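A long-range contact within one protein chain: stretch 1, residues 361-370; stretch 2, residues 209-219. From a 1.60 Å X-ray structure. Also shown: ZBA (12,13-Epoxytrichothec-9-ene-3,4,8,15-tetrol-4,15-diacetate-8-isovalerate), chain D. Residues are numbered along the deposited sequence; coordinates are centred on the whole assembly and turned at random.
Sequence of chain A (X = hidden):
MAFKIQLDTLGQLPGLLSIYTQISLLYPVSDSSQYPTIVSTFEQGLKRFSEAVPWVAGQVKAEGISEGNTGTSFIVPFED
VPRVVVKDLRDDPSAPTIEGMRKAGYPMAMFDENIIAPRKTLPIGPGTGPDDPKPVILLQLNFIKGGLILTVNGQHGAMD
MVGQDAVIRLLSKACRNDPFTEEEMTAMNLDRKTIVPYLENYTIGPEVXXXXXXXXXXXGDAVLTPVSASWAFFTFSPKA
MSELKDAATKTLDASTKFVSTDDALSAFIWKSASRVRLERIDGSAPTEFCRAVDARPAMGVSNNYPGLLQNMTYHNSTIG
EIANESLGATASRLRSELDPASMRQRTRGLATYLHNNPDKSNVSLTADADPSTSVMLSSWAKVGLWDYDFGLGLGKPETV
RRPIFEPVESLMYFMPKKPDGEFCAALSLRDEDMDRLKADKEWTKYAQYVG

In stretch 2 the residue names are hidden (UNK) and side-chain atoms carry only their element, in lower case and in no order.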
# COMPACT_ATOMS: atom_id res chain seq x y z
N SER A 361 -9.43 16.41 11.54
CA SER A 361 -10.09 15.17 11.96
C SER A 361 -11.24 14.70 11.05
O SER A 361 -11.62 13.52 11.08
CB SER A 361 -10.59 15.29 13.40
OG SER A 361 -11.61 16.27 13.49
N ASN A 362 -11.78 15.61 10.24
CA ASN A 362 -12.89 15.27 9.33
C ASN A 362 -12.45 14.78 7.95
O ASN A 362 -13.28 14.36 7.14
CB ASN A 362 -13.84 16.46 9.13
CG ASN A 362 -14.56 16.86 10.40
OD1 ASN A 362 -14.88 16.03 11.26
ND2 ASN A 362 -14.82 18.16 10.53
N VAL A 363 -11.15 14.86 7.68
CA VAL A 363 -10.63 14.50 6.36
C VAL A 363 -10.24 13.02 6.31
O VAL A 363 -9.51 12.51 7.19
CB VAL A 363 -9.44 15.41 5.95
CG1 VAL A 363 -9.05 15.16 4.50
CG2 VAL A 363 -9.80 16.89 6.15
N SER A 364 -10.73 12.32 5.29
CA SER A 364 -10.44 10.91 5.12
C SER A 364 -10.50 10.56 3.65
O SER A 364 -11.44 10.97 2.95
CB SER A 364 -11.44 10.05 5.89
OG SER A 364 -11.23 8.67 5.61
N LEU A 365 -9.51 9.81 3.18
CA LEU A 365 -9.49 9.32 1.80
C LEU A 365 -10.66 8.38 1.49
O LEU A 365 -10.95 8.11 0.32
CB LEU A 365 -8.16 8.62 1.51
CG LEU A 365 -6.93 9.54 1.51
CD1 LEU A 365 -5.65 8.73 1.67
CD2 LEU A 365 -6.88 10.41 0.24
N THR A 366 -11.31 7.87 2.54
CA THR A 366 -12.47 6.99 2.35
C THR A 366 -13.70 7.52 3.09
O THR A 366 -14.51 6.73 3.60
CB THR A 366 -12.18 5.54 2.78
OG1 THR A 366 -11.78 5.53 4.15
CG2 THR A 366 -11.10 4.91 1.89
N ALA A 367 -13.83 8.85 3.12
CA ALA A 367 -14.85 9.56 3.90
C ALA A 367 -16.30 9.11 3.66
O ALA A 367 -17.12 9.15 4.59
CB ALA A 367 -14.73 11.05 3.69
N ASP A 368 -16.62 8.71 2.43
CA ASP A 368 -17.98 8.25 2.13
C ASP A 368 -18.05 6.83 1.56
O ASP A 368 -19.05 6.45 0.94
CB ASP A 368 -18.73 9.27 1.26
CG ASP A 368 -18.16 9.41 -0.15
OD1 ASP A 368 -17.24 8.67 -0.54
OD2 ASP A 368 -18.66 10.29 -0.88
N ALA A 369 -17.00 6.04 1.78
CA ALA A 369 -16.99 4.66 1.33
C ALA A 369 -17.76 3.78 2.32
O ALA A 369 -17.45 3.75 3.50
CB ALA A 369 -15.56 4.14 1.15
N ASP A 370 -18.78 3.09 1.82
CA ASP A 370 -19.52 2.12 2.61
C ASP A 370 -18.85 0.75 2.47
O ASP A 370 -18.80 0.20 1.36
CB ASP A 370 -20.96 2.05 2.09
CG ASP A 370 -21.88 1.24 3.00
OD1 ASP A 370 -21.53 0.09 3.36
OD2 ASP A 370 -22.97 1.76 3.32
N UNK A 209 -14.31 16.29 -2.98
CA UNK A 209 -15.48 15.41 -3.00
C UNK A 209 -15.05 14.04 -2.46
O UNK A 209 -13.95 13.56 -2.79
o UNK A 209 -17.16 17.33 -4.15
c UNK A 209 -16.87 16.40 -4.92
c UNK A 209 -15.99 15.23 -4.44
o UNK A 209 -17.27 16.35 -6.11
N UNK A 210 -15.89 13.42 -1.64
CA UNK A 210 -15.65 12.07 -1.08
C UNK A 210 -14.51 12.02 -0.07
O UNK A 210 -14.09 10.92 0.33
c UNK A 210 -16.05 11.53 -4.65
c UNK A 210 -16.29 11.16 -3.37
c UNK A 210 -18.19 11.08 -4.47
c UNK A 210 -15.38 11.04 -2.19
n UNK A 210 -17.25 11.47 -5.32
n UNK A 210 -17.64 10.89 -3.29
N UNK A 211 -14.02 13.18 0.37
CA UNK A 211 -12.86 13.20 1.27
C UNK A 211 -13.07 13.93 2.60
O UNK A 211 -12.17 13.98 3.44
c UNK A 211 -10.04 13.39 -1.40
n UNK A 211 -9.22 12.46 -1.89
c UNK A 211 -11.63 13.75 0.54
c UNK A 211 -11.25 12.88 -0.65
o UNK A 211 -9.84 14.59 -1.54
N UNK A 212 -14.26 14.48 2.79
CA UNK A 212 -14.60 15.13 4.05
C UNK A 212 -15.82 14.43 4.64
O UNK A 212 -16.87 14.35 4.00
c UNK A 212 -13.86 18.74 2.78
c UNK A 212 -13.61 17.31 3.25
c UNK A 212 -14.84 16.65 3.88
c UNK A 212 -15.15 17.29 5.24
N UNK A 213 -15.66 13.91 5.85
CA UNK A 213 -16.73 13.21 6.56
C UNK A 213 -17.83 14.23 6.89
O UNK A 213 -17.55 15.35 7.33
c UNK A 213 -17.35 11.97 8.70
c UNK A 213 -15.24 11.38 7.48
c UNK A 213 -16.20 12.51 7.84
N UNK A 214 -19.08 13.83 6.63
CA UNK A 214 -20.25 14.64 6.95
C UNK A 214 -21.21 13.78 7.76
O UNK A 214 -21.28 12.56 7.56
c UNK A 214 -20.93 15.13 5.67
c UNK A 214 -20.91 16.68 3.68
c UNK A 214 -20.14 16.19 4.90
c UNK A 214 -20.88 15.66 2.56
n UNK A 214 -21.71 16.09 1.40
N UNK A 215 -21.93 14.42 8.67
CA UNK A 215 -22.77 13.71 9.64
C UNK A 215 -23.96 12.94 9.02
O UNK A 215 -24.46 12.00 9.63
c UNK A 215 -23.26 14.67 10.73
N UNK A 216 -24.37 13.34 7.82
CA UNK A 216 -25.49 12.67 7.12
C UNK A 216 -25.04 11.72 6.01
O UNK A 216 -25.86 11.29 5.19
c UNK A 216 -25.89 14.66 5.57
o UNK A 216 -24.65 14.68 5.39
o UNK A 216 -26.66 15.42 4.95
c UNK A 216 -26.50 13.70 6.58
N UNK A 217 -23.75 11.42 5.96
CA UNK A 217 -23.21 10.52 4.95
C UNK A 217 -22.38 9.44 5.62
O UNK A 217 -21.38 9.73 6.31
c UNK A 217 -23.17 12.34 3.18
c UNK A 217 -21.76 10.29 2.88
c UNK A 217 -22.35 11.26 3.89
N UNK A 218 -22.79 8.19 5.43
CA UNK A 218 -22.05 7.03 5.92
C UNK A 218 -20.65 6.97 5.31
O UNK A 218 -20.47 7.28 4.12
c UNK A 218 -22.82 5.75 5.62
N UNK A 219 -19.67 6.58 6.12
CA UNK A 219 -18.29 6.37 5.67
C UNK A 219 -17.25 6.69 6.73
O UNK A 219 -17.50 7.47 7.65
O18 ZBA D . -8.83 1.55 5.75
C44 ZBA D . -8.02 2.02 6.44
C45 ZBA D . -8.26 2.66 7.76
C46 ZBA D . -7.82 1.80 8.86
C48 ZBA D . -8.53 0.55 8.82
C47 ZBA D . -8.10 2.27 10.25
O17 ZBA D . -6.73 2.01 6.10
C31 ZBA D . -6.27 1.25 4.97
C30 ZBA D . -6.40 2.01 3.69
C32 ZBA D . -4.88 0.85 5.31
C39 ZBA D . -4.79 -0.05 6.53
C33 ZBA D . -3.86 1.26 4.64
C34 ZBA D . -3.94 2.15 3.45
O10 ZBA D . -3.85 1.25 2.32
C29 ZBA D . -5.25 2.96 3.35
C38 ZBA D . -5.19 4.09 4.37
O12 ZBA D . -6.50 4.46 4.77
C40 ZBA D . -6.82 5.72 4.99
C41 ZBA D . -8.26 5.82 5.43
O13 ZBA D . -6.15 6.63 4.87
C28 ZBA D . -5.37 3.55 1.88
C37 ZBA D . -6.56 4.51 1.70
C35 ZBA D . -5.40 2.36 0.93
C25 ZBA D . -4.03 1.82 1.06
C36 ZBA D . -6.53 1.75 0.27
O11 ZBA D . -5.77 2.72 -0.42
C27 ZBA D . -4.01 4.18 1.45
C26 ZBA D . -3.20 3.04 0.85
O16 ZBA D . -1.92 2.93 1.41
O14 ZBA D . -4.32 5.09 0.39
C42 ZBA D . -3.63 6.17 0.05
O15 ZBA D . -3.96 6.88 -0.85
C43 ZBA D . -2.45 6.32 0.85
O HOH W 1 -14.67 8.12 0.22
O HOH W 2 -19.17 11.08 5.38
O HOH W 3 -21.87 6.60 1.93

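Position 209 carries two carbons, the second bearing two oxygens: a short carboxylate, D209. It points away from stretch 1 and adds nothing to the contact.

At 210 one carbon leads to a five-membered ring of three carbons and two nitrogens, which only histidine has. In H210, ND1 donates to D368 OD2 at 2.7 Å, nearly straight, with the carboxylate oxygen at the ring edge. The backbone phi is positive, and H210 O receives a weak bond from A367 N at 3.5 Å.

Position 211 has three carbons, the third holding one oxygen and one nitrogen, an amide one carbon longer than asparagine: Q211. Its NE2 lies 3.8 Å from L365 CD2 and is hydrogen-bonded elsewhere in the structure. Its backbone does more here, since S364 N donates to Q211 O at 2.9 Å.

Four carbons at 212, forked at the first with one arm two carbons long, give I212. The side chain points away, while its backbone pairs with V363 in a single bridge.

At 213 one carbon carries two more, hence V213. V213 N donates to N362 O at 2.7 Å, completing the bridge, and CG2 packs 3.8 Å from A367 CB.

Position 214 is four carbons in a row ending in nitrogen, K214, directed away from stretch 1. Position 215 has a lone carbon, A215, and 216 two carbons with a terminal pair of oxygens, D216; both lie out of reach, in the middle of a type I turn that begins at K214.

That turn closes at 217, where one carbon bearing two others marks V217. It points back toward stretch 1, its CG1 3.6 Å from D368 CB.

A single carbon at 218 means A218, whose carbonyl matters more: A218 O lies 3.3 Å from D368 CA, and water 3 donates to both A218 O and D368 O.

At 219 there are no side-chain atoms: G219. A CB modelled here would fall 2.1 Å from A367 O and 2.5 Å from D368 CA, and the backbone angles themselves call for glycine. The bare CA instead makes a CA-H...O contact with A367 O at 3.2 Å.

The rule is backbone first. Two strong hydrogen bonds flank V363 and fix the register; the type I turn from T366 to A369 then sets A367 CB against the backbone and V213, and brings D368 to H210. Water 2 ties K214 N and V217 O to A367 O, so the turn in stretch 2 is anchored although its tip touches nothing across the contact.

Stretch 2 209-219: DHQIVKADVAG
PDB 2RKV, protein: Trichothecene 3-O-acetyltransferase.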